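Local atomic coordinates of Mab-21 domain-containing protein (PDB entry 7LT2), a protein that catalyses the synthesis of cyclic GMP-AMP (2',3'-cGAMP) from ATP and GTP when it senses double-stranded RNA, triggering innate immune responses. Residues Glu29-Thr34 against Gly164-Asn169; Gly94-Lys99 against Phe222-Lys227; Thr307-Tyr312 against Asn345-Ile350. One frame throughout, in Å; residues are numbered along the deposited sequence.

Overall arrangement
Contacts 1 and 2 both reach the large mixed sheet of the nucleotidyltransferase domain, with centres 29 Å apart and nearest atoms about 14 Å apart; their segments alternate along the chain. Contact 3 belongs to the helical Mab-21 HhH/H2TH-like domain, its centre 43 Å from that of contact 1 and 34 Å from that of contact 2. Contacts 2 and 3 touch residues inferred by similarity to bind nucleotide: the side chains of Phe95 and Ser241 are about 3 Å apart, those of Tyr312 and Ile281 about 4 Å. Contact 1 lies farther off, the Val31 side chain about 9 Å from that of Phe71. Ile281 lies on helix 278-291, near whose end manganese is bound by Ile289, Glu290 and Lys292.

Contact 1 (Glu29-Thr34 against Gly164-Asn169); sequences ESVLRT and GTFHIN
Val31 presses on Phe166 and Ile168 from a helical turn whose shortest sound polar bond runs from Arg33 N to Glu29 O, at 3.0 Å. The next bond of the same helix, Thr34 N to Ser30 O at 3.1 Å, continues the regular pattern, so Val31 is presented from a well-formed helix. Across the interface the evidence is wholly apolar. The two methyls of Val31 divide the work. Val31 CG1, placed anti to the backbone N (chi1 166°), meets Ile168 CD1 at 3.6 Å, the two side chains reaching toward each other tip to tip. Val31 CG2 settles at the root of the phenyl ring, 3.9 Å from Phe166 CD2 and 4.0 Å from Phe166 CB. Ile168 delivers its methyl through an extended chain, chi2 -176°. Val31 therefore fits between two residues two positions apart on the strand, whose CB atoms both point to the helix, while those of Thr165 and His167 point away. All three touching side chains are buried. The N-terminal helix 18-42 thus packs on the mixed sheet of the Mab-21 nucleotidyltransferase domain at strand 164-171; Val31 also touches Asn161 and Ile181 on the flanking strands 156-161 and 177-183, the ring of Phe166 meets that of His183, and Leu32 extends the packing to Val192 of strand 188-200.

Contact 2 (Gly94-Lys99 against Phe222-Lys227); sequences GFVWLK and FFIVPK
The ring of Phe95 receives the carbonyl of Lys227 at its edge, with Lys227 O in the ring plane and 3.4 Å from Phe95 CE2. Phe95 CD2 is the next ring atom to Lys227 O, at 3.9 Å, so the oxygen faces the rim of C-H groups. This geometry is consistent with a weak C-H to oxygen attraction. The same oxygen also accepts a hydrogen bond from Ser241 OG, of a residue inferred by similarity to bind GTP, and the phenyl ring touches that serine too. Farther along, the contact becomes aliphatic. Ile224 crosses Val96 obliquely, Ile224 CG2 lying 3.9 Å from Val96 CG2. The other branch, CG1, is wedged between the backbone N and the carbonyl carbon (chi1 63°) and runs on extended, which brings Ile224 CD1 to 4.2 Å from Leu98 CB. One isoleucine thereby spans two inward-pointing residues of the strand. The touching parts, CA 95 to 98 and CA 224 to 227, the latter running past the strand end, are 122° apart; the nearest CA atoms, of Val96 and Ile224, are 8.2 Å from each other. Strand 240-243 pairs antiparallel with both strands, and the side chains meet across it, consistent with a curved sheet. The chemistry implies two regimes: a buried aliphatic cluster held by van der Waals contact, and a more polar border where the Lys227 carbonyl is held by the Ser241 hydroxyl and faced by the ring edge, beside the predicted nucleotide pocket.

Contact 3 (Thr307-Tyr312 against Asn345-Ile350); sequences TTLREY and NRIGYI
Apolar packing carries this contact between two helices of the Mab-21 HhH/H2TH-like domain: Ile347 of one uses both of its branches against Leu309 and Tyr312 of the other. Ile347 CG2 lies 3.9 Å from Leu309 CD1, the side chains meeting at a slant. The longer branch, extended at chi2 169°, carries Ile347 CD1 to 3.8 Å from Tyr312 CE2, and here the two side chains cross at about a right angle. Leu309 and Tyr312 stand three residues apart on their helix, and in both CG is anti to the backbone N (chi1 177° and 169°), directing the two groups to the same partner. Ile347 buries the largest surface of any residue here.

The polar bonds lie within the helix or reach outside the segments. Tyr312 OH is hydrogen-bonded to His273 NE2, which anchors the far end of the ring, and the helical bond from Tyr312 N to Thr308 O, 2.8 Å, holds its base. Arg310 forms a salt bridge with Glu355.

Within the two segments the nearest CA atoms are those of Leu309 and Ile347, 8.3 Å apart. Helix 258-272 is a shared neighbour, since Leu309 and Ile350 both touch Leu268, and helix 278-291 meets Tyr312 through Ile281, inferred by similarity to bind ATP.

Contact 1 (Glu29-Thr34 against Gly164-Asn169)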
loop_
_atom_site.group_PDB
_atom_site.type_symbol
_atom_site.label_atom_id
_atom_site.label_comp_id
_atom_site.label_asym_id
_atom_site.label_seq_id
_atom_site.Cartn_x
_atom_site.Cartn_y
_atom_site.Cartn_z
ATOM N N GLU A 29 9.133 11.819 4.333
ATOM C CA GLU A 29 8.310 11.962 5.529
ATOM C C GLU A 29 8.378 13.375 6.088
ATOM O O GLU A 29 7.393 13.864 6.659
ATOM C CB GLU A 29 8.736 10.928 6.570
ATOM C CG GLU A 29 8.403 9.496 6.145
ATOM C CD GLU A 29 9.116 8.450 6.976
ATOM O OE1 GLU A 29 9.650 8.810 8.046
ATOM O OE2 GLU A 29 9.140 7.272 6.559
ATOM N N SER A 30 9.510 14.055 5.911
ATOM C CA SER A 30 9.629 15.427 6.392
ATOM C C SER A 30 8.854 16.395 5.503
ATOM O O SER A 30 8.164 17.293 6.003
ATOM C CB SER A 30 11.105 15.825 6.476
ATOM O OG SER A 30 11.256 17.106 7.068
ATOM N N VAL A 31 8.945 16.233 4.184
ATOM C CA VAL A 31 8.136 17.051 3.279
ATOM C C VAL A 31 6.655 16.909 3.609
ATOM O O VAL A 31 5.919 17.900 3.692
ATOM C CB VAL A 31 8.419 16.678 1.815
ATOM C CG1 VAL A 31 7.348 17.262 0.899
ATOM C CG2 VAL A 31 9.803 17.162 1.410
ATOM N N LEU A 32 6.199 15.671 3.819
ATOM C CA LEU A 32 4.777 15.444 4.058
ATOM C C LEU A 32 4.332 15.962 5.426
ATOM O O LEU A 32 3.195 16.435 5.556
ATOM C CB LEU A 32 4.454 13.957 3.899
ATOM C CG LEU A 32 4.661 13.428 2.472
ATOM C CD1 LEU A 32 4.626 11.895 2.462
ATOM C CD2 LEU A 32 3.614 14.002 1.518
ATOM N N ARG A 33 5.195 15.903 6.449
ATOM C CA ARG A 33 4.824 16.507 7.728
ATOM C C ARG A 33 4.628 18.012 7.584
ATOM O O ARG A 33 3.685 18.581 8.152
ATOM C CB ARG A 33 5.872 16.199 8.800
ATOM C CG ARG A 33 5.655 14.874 9.513
ATOM C CD ARG A 33 6.517 14.766 10.764
ATOM N NE ARG A 33 7.932 14.705 10.421
ATOM C CZ ARG A 33 8.588 13.584 10.154
ATOM N NH1 ARG A 33 7.996 12.403 10.226
ATOM N NH2 ARG A 33 9.869 13.650 9.808
ATOM N N THR A 34 5.503 18.674 6.826
ATOM C CA THR A 34 5.316 20.098 6.564
ATOM C C THR A 34 3.979 20.354 5.881
ATOM O O THR A 34 3.256 21.291 6.241
ATOM C CB THR A 34 6.460 20.637 5.704
ATOM O OG1 THR A 34 7.711 20.385 6.355
ATOM C CG2 THR A 34 6.302 22.140 5.493
ATOM N N GLY A 164 16.889 20.083 3.103
ATOM C CA GLY A 164 17.080 20.990 1.987
ATOM C C GLY A 164 15.793 21.561 1.434
ATOM O O GLY A 164 14.816 21.741 2.164
ATOM N N THR A 165 15.791 21.855 0.139
ATOM C CA THR A 165 14.664 22.477 -0.541
ATOM C C THR A 165 14.070 21.493 -1.536
ATOM O O THR A 165 14.801 20.778 -2.229
ATOM C CB THR A 165 15.104 23.753 -1.261
ATOM O OG1 THR A 165 15.680 24.655 -0.307
ATOM C CG2 THR A 165 13.917 24.433 -1.938
ATOM N N PHE A 166 12.743 21.455 -1.601
ATOM C CA PHE A 166 12.055 20.467 -2.411
ATOM C C PHE A 166 10.926 21.124 -3.184
ATOM O O PHE A 166 10.396 22.165 -2.785
ATOM C CB PHE A 166 11.551 19.316 -1.533
ATOM C CG PHE A 166 12.664 18.628 -0.812
ATOM C CD1 PHE A 166 13.401 17.640 -1.444
ATOM C CD2 PHE A 166 13.042 19.037 0.456
ATOM C CE1 PHE A 166 14.466 17.043 -0.805
ATOM C CE2 PHE A 166 14.100 18.438 1.101
ATOM C CZ PHE A 166 14.813 17.441 0.471
ATOM N N HIS A 167 10.592 20.512 -4.314
ATOM C CA HIS A 167 9.553 20.993 -5.206
ATOM C C HIS A 167 8.400 20.004 -5.210
ATOM O O HIS A 167 8.611 18.788 -5.281
ATOM C CB HIS A 167 10.090 21.177 -6.628
ATOM C CG HIS A 167 10.952 22.387 -6.796
ATOM N ND1 HIS A 167 11.632 22.662 -7.964
ATOM C CD2 HIS A 167 11.242 23.399 -5.944
ATOM C CE1 HIS A 167 12.305 23.790 -7.823
ATOM N NE2 HIS A 167 12.085 24.258 -6.607
ATOM N N ILE A 168 7.181 20.523 -5.128
ATOM C CA ILE A 168 5.983 19.697 -5.116
ATOM C C ILE A 168 5.108 20.107 -6.291
ATOM O O ILE A 168 4.690 21.269 -6.392
ATOM C CB ILE A 168 5.213 19.809 -3.792
ATOM C CG1 ILE A 168 6.029 19.207 -2.649
ATOM C CG2 ILE A 168 3.880 19.096 -3.896
ATOM C CD1 ILE A 168 5.291 19.210 -1.338
ATOM N N ASN A 169 4.849 19.158 -7.180
ATOM C CA ASN A 169 3.868 19.299 -8.237
ATOM C C ASN A 169 2.662 18.435 -7.890
ATOM O O ASN A 169 2.752 17.525 -7.063
ATOM C CB ASN A 169 4.469 18.903 -9.590
ATOM C CG ASN A 169 5.588 19.837 -10.020
ATOM O OD1 ASN A 169 5.337 20.970 -10.436
ATOM N ND2 ASN A 169 6.826 19.369 -9.923
#

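Contact 2 (Gly94-Lys99 against Phe222-Lys227)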
loop_
_atom_site.group_PDB
_atom_site.type_symbol
_atom_site.label_atom_id
_atom_site.label_comp_id
_atom_site.label_asym_id
_atom_site.label_seq_id
_atom_site.Cartn_x
_atom_site.Cartn_y
_atom_site.Cartn_z
ATOM N N GLY A 94 -15.370 -8.161 2.093
ATOM C CA GLY A 94 -14.232 -7.270 2.147
ATOM C C GLY A 94 -14.578 -5.808 2.336
ATOM O O GLY A 94 -13.675 -5.005 2.607
ATOM N N PHE A 95 -15.853 -5.443 2.219
ATOM C CA PHE A 95 -16.285 -4.058 2.320
ATOM C C PHE A 95 -17.255 -3.893 3.479
ATOM O O PHE A 95 -17.973 -4.825 3.851
ATOM C CB PHE A 95 -16.938 -3.592 1.011
ATOM C CG PHE A 95 -15.992 -3.591 -0.152
ATOM C CD1 PHE A 95 -15.764 -4.749 -0.875
ATOM C CD2 PHE A 95 -15.315 -2.436 -0.509
ATOM C CE1 PHE A 95 -14.883 -4.757 -1.940
ATOM C CE2 PHE A 95 -14.436 -2.437 -1.576
ATOM C CZ PHE A 95 -14.219 -3.599 -2.290
ATOM N N VAL A 96 -17.268 -2.690 4.050
ATOM C CA VAL A 96 -18.060 -2.403 5.237
ATOM C C VAL A 96 -18.825 -1.102 5.040
ATOM O O VAL A 96 -18.497 -0.276 4.185
ATOM C CB VAL A 96 -17.187 -2.318 6.508
ATOM C CG1 VAL A 96 -16.435 -3.631 6.739
ATOM C CG2 VAL A 96 -16.216 -1.148 6.405
ATOM N N TRP A 97 -19.866 -0.937 5.852
ATOM C CA TRP A 97 -20.570 0.324 6.004
ATOM C C TRP A 97 -20.262 0.902 7.379
ATOM O O TRP A 97 -19.963 0.166 8.325
ATOM C CB TRP A 97 -22.085 0.147 5.845
ATOM C CG TRP A 97 -22.519 -0.226 4.462
ATOM C CD1 TRP A 97 -21.729 -0.362 3.361
ATOM C CD2 TRP A 97 -23.858 -0.507 4.034
ATOM N NE1 TRP A 97 -22.493 -0.710 2.271
ATOM C CE2 TRP A 97 -23.802 -0.807 2.659
ATOM C CE3 TRP A 97 -25.098 -0.536 4.681
ATOM C CZ2 TRP A 97 -24.939 -1.131 1.917
ATOM C CZ3 TRP A 97 -26.227 -0.859 3.941
ATOM C CH2 TRP A 97 -26.138 -1.152 2.576
ATOM N N LEU A 98 -20.339 2.225 7.485
ATOM C CA LEU A 98 -20.050 2.915 8.736
ATOM C C LEU A 98 -21.119 3.973 8.950
ATOM O O LEU A 98 -21.258 4.887 8.133
ATOM C CB LEU A 98 -18.650 3.542 8.707
ATOM C CG LEU A 98 -17.962 3.965 10.014
ATOM C CD1 LEU A 98 -18.567 5.227 10.607
ATOM C CD2 LEU A 98 -17.973 2.842 11.041
ATOM N N LYS A 99 -21.869 3.856 10.040
ATOM C CA LYS A 99 -22.888 4.840 10.363
ATOM C C LYS A 99 -22.661 5.364 11.773
ATOM O O LYS A 99 -22.018 4.723 12.607
ATOM C CB LYS A 99 -24.309 4.259 10.225
ATOM C CG LYS A 99 -24.597 3.048 11.093
ATOM C CD LYS A 99 -26.072 2.670 11.007
ATOM C CE LYS A 99 -26.325 1.260 11.520
ATOM N NZ LYS A 99 -25.957 1.095 12.955
ATOM N N PHE A 222 -7.189 -0.475 13.118
ATOM C CA PHE A 222 -7.294 -0.710 11.686
ATOM C C PHE A 222 -8.035 0.479 11.097
ATOM O O PHE A 222 -8.588 1.306 11.826
ATOM C CB PHE A 222 -8.030 -2.016 11.382
ATOM C CG PHE A 222 -9.475 -1.984 11.767
ATOM C CD1 PHE A 222 -9.855 -2.123 13.093
ATOM C CD2 PHE A 222 -10.454 -1.797 10.808
ATOM C CE1 PHE A 222 -11.186 -2.079 13.456
ATOM C CE2 PHE A 222 -11.794 -1.752 11.165
ATOM C CZ PHE A 222 -12.160 -1.894 12.491
ATOM N N PHE A 223 -8.058 0.582 9.771
ATOM C CA PHE A 223 -8.759 1.714 9.187
ATOM C C PHE A 223 -9.508 1.299 7.931
ATOM O O PHE A 223 -9.295 0.219 7.371
ATOM C CB PHE A 223 -7.818 2.911 8.913
ATOM C CG PHE A 223 -6.591 2.598 8.087
ATOM C CD1 PHE A 223 -5.428 2.140 8.688
ATOM C CD2 PHE A 223 -6.580 2.853 6.723
ATOM C CE1 PHE A 223 -4.285 1.892 7.933
ATOM C CE2 PHE A 223 -5.447 2.616 5.962
ATOM C CZ PHE A 223 -4.296 2.130 6.568
ATOM N N ILE A 224 -10.445 2.155 7.536
ATOM C CA ILE A 224 -11.231 1.951 6.327
ATOM C C ILE A 224 -10.780 2.963 5.288
ATOM O O ILE A 224 -10.374 4.087 5.609
ATOM C CB ILE A 224 -12.753 2.047 6.577
ATOM C CG1 ILE A 224 -13.156 3.449 7.058
ATOM C CG2 ILE A 224 -13.194 0.950 7.542
ATOM C CD1 ILE A 224 -14.682 3.630 7.276
ATOM N N VAL A 225 -10.847 2.544 4.030
ATOM C CA VAL A 225 -10.273 3.266 2.897
ATOM C C VAL A 225 -11.394 3.535 1.900
ATOM O O VAL A 225 -12.218 2.644 1.644
ATOM C CB VAL A 225 -9.123 2.460 2.267
ATOM C CG1 VAL A 225 -8.556 3.161 1.051
ATOM C CG2 VAL A 225 -8.019 2.228 3.291
ATOM N N PRO A 226 -11.476 4.744 1.317
ATOM C CA PRO A 226 -12.625 5.084 0.461
ATOM C C PRO A 226 -12.526 4.540 -0.955
ATOM O O PRO A 226 -12.820 5.255 -1.919
ATOM C CB PRO A 226 -12.612 6.616 0.463
ATOM C CG PRO A 226 -11.161 6.960 0.614
ATOM C CD PRO A 226 -10.561 5.885 1.492
ATOM N N LYS A 227 -12.125 3.283 -1.093
ATOM C CA LYS A 227 -12.078 2.615 -2.385
ATOM C C LYS A 227 -13.317 1.739 -2.516
ATOM O O LYS A 227 -13.493 0.784 -1.750
ATOM C CB LYS A 227 -10.803 1.780 -2.530
ATOM C CG LYS A 227 -10.660 1.132 -3.894
ATOM C CD LYS A 227 -9.238 0.673 -4.179
ATOM C CE LYS A 227 -8.877 -0.577 -3.401
ATOM N NZ LYS A 227 -7.904 -1.423 -4.150
#

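Contact 3 (Thr307-Tyr312 against Asn345-Ile350)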
loop_
_atom_site.group_PDB
_atom_site.type_symbol
_atom_site.label_atom_id
_atom_site.label_comp_id
_atom_site.label_asym_id
_atom_site.label_seq_id
_atom_site.Cartn_x
_atom_site.Cartn_y
_atom_site.Cartn_z
ATOM N N THR A 307 10.086 -23.284 -3.209
ATOM C CA THR A 307 8.904 -23.835 -2.561
ATOM C C THR A 307 7.722 -22.879 -2.660
ATOM O O THR A 307 6.602 -23.308 -2.964
ATOM C CB THR A 307 9.209 -24.170 -1.104
ATOM O OG1 THR A 307 10.156 -25.243 -1.064
ATOM C CG2 THR A 307 7.938 -24.595 -0.380
ATOM N N THR A 308 7.948 -21.581 -2.418
ATOM C CA THR A 308 6.844 -20.630 -2.508
ATOM C C THR A 308 6.403 -20.431 -3.951
ATOM O O THR A 308 5.219 -20.198 -4.204
ATOM C CB THR A 308 7.209 -19.285 -1.864
ATOM O OG1 THR A 308 8.388 -18.728 -2.466
ATOM C CG2 THR A 308 7.429 -19.449 -0.365
ATOM N N LEU A 309 7.329 -20.547 -4.908
ATOM C CA LEU A 309 6.942 -20.464 -6.314
ATOM C C LEU A 309 6.021 -21.615 -6.698
ATOM O O LEU A 309 5.025 -21.413 -7.403
ATOM C CB LEU A 309 8.182 -20.451 -7.209
ATOM C CG LEU A 309 7.948 -20.440 -8.728
ATOM C CD1 LEU A 309 7.192 -19.196 -9.189
ATOM C CD2 LEU A 309 9.269 -20.564 -9.479
ATOM N N ARG A 310 6.332 -22.828 -6.234
ATOM C CA ARG A 310 5.461 -23.973 -6.484
ATOM C C ARG A 310 4.077 -23.768 -5.877
ATOM O O ARG A 310 3.061 -24.079 -6.512
ATOM C CB ARG A 310 6.103 -25.244 -5.924
ATOM C CG ARG A 310 7.351 -25.700 -6.665
ATOM C CD ARG A 310 7.898 -26.983 -6.059
ATOM N NE ARG A 310 9.192 -27.350 -6.622
ATOM C CZ ARG A 310 9.353 -28.064 -7.727
ATOM N NH1 ARG A 310 8.317 -28.511 -8.419
ATOM N NH2 ARG A 310 10.585 -28.337 -8.147
ATOM N N GLU A 311 4.021 -23.256 -4.638
ATOM C CA GLU A 311 2.737 -23.066 -3.963
ATOM C C GLU A 311 1.948 -21.926 -4.604
ATOM O O GLU A 311 0.720 -22.009 -4.729
ATOM C CB GLU A 311 2.959 -22.833 -2.459
ATOM C CG GLU A 311 2.671 -24.058 -1.593
ATOM C CD GLU A 311 1.213 -24.449 -1.627
ATOM O OE1 GLU A 311 0.391 -23.696 -1.060
ATOM O OE2 GLU A 311 0.897 -25.507 -2.223
ATOM N N TYR A 312 2.641 -20.863 -5.027
ATOM C CA TYR A 312 2.015 -19.795 -5.803
ATOM C C TYR A 312 1.364 -20.343 -7.071
ATOM O O TYR A 312 0.232 -19.975 -7.409
ATOM C CB TYR A 312 3.073 -18.734 -6.123
ATOM C CG TYR A 312 2.693 -17.675 -7.132
ATOM C CD1 TYR A 312 1.639 -16.808 -6.896
ATOM C CD2 TYR A 312 3.431 -17.511 -8.296
ATOM C CE1 TYR A 312 1.306 -15.827 -7.812
ATOM C CE2 TYR A 312 3.113 -16.533 -9.212
ATOM C CZ TYR A 312 2.052 -15.692 -8.966
ATOM O OH TYR A 312 1.741 -14.717 -9.885
ATOM N N ASN A 345 0.387 -22.693 -16.666
ATOM C CA ASN A 345 1.228 -23.499 -17.545
ATOM C C ASN A 345 2.591 -22.847 -17.760
ATOM O O ASN A 345 3.617 -23.538 -17.788
ATOM C CB ASN A 345 0.526 -23.726 -18.884
ATOM C CG ASN A 345 -0.687 -24.635 -18.765
ATOM O OD1 ASN A 345 -0.816 -25.403 -17.812
ATOM N ND2 ASN A 345 -1.578 -24.558 -19.745
ATOM N N ARG A 346 2.612 -21.521 -17.932
ATOM C CA ARG A 346 3.865 -20.771 -17.999
ATOM C C ARG A 346 4.750 -21.069 -16.798
ATOM O O ARG A 346 5.924 -21.428 -16.942
ATOM C CB ARG A 346 3.569 -19.273 -18.036
ATOM C CG ARG A 346 3.588 -18.591 -19.373
ATOM C CD ARG A 346 3.716 -17.099 -19.100
ATOM N NE ARG A 346 3.318 -16.255 -20.217
ATOM C CZ ARG A 346 4.164 -15.604 -20.999
ATOM N NH1 ARG A 346 5.475 -15.713 -20.844
ATOM N NH2 ARG A 346 3.684 -14.817 -21.956
ATOM N N ILE A 347 4.199 -20.892 -15.598
ATOM C CA ILE A 347 4.985 -21.031 -14.380
ATOM C C ILE A 347 5.463 -22.466 -14.215
ATOM O O ILE A 347 6.597 -22.710 -13.784
ATOM C CB ILE A 347 4.154 -20.556 -13.176
ATOM C CG1 ILE A 347 3.786 -19.079 -13.349
ATOM C CG2 ILE A 347 4.905 -20.783 -11.876
ATOM C CD1 ILE A 347 2.765 -18.583 -12.353
ATOM N N GLY A 348 4.619 -23.436 -14.571
ATOM C CA GLY A 348 5.039 -24.826 -14.504
ATOM C C GLY A 348 6.231 -25.119 -15.397
ATOM O O GLY A 348 7.155 -25.831 -14.996
ATOM N N TYR A 349 6.224 -24.580 -16.620
ATOM C CA TYR A 349 7.385 -24.723 -17.493
ATOM C C TYR A 349 8.628 -24.121 -16.856
ATOM O O TYR A 349 9.716 -24.700 -16.933
ATOM C CB TYR A 349 7.126 -24.064 -18.849
ATOM C CG TYR A 349 8.393 -23.515 -19.478
ATOM C CD1 TYR A 349 9.294 -24.355 -20.120
ATOM C CD2 TYR A 349 8.699 -22.160 -19.406
ATOM C CE1 TYR A 349 10.461 -23.861 -20.685
ATOM C CE2 TYR A 349 9.861 -21.657 -19.965
ATOM C CZ TYR A 349 10.738 -22.511 -20.602
ATOM O OH TYR A 349 11.893 -22.010 -21.158
ATOM N N ILE A 350 8.486 -22.946 -16.238
ATOM C CA ILE A 350 9.633 -22.287 -15.621
ATOM C C ILE A 350 10.178 -23.130 -14.477
ATOM O O ILE A 350 11.395 -23.321 -14.354
ATOM C CB ILE A 350 9.244 -20.869 -15.159
ATOM C CG1 ILE A 350 8.933 -19.994 -16.378
ATOM C CG2 ILE A 350 10.350 -20.256 -14.306
ATOM C CD1 ILE A 350 8.373 -18.631 -16.041
#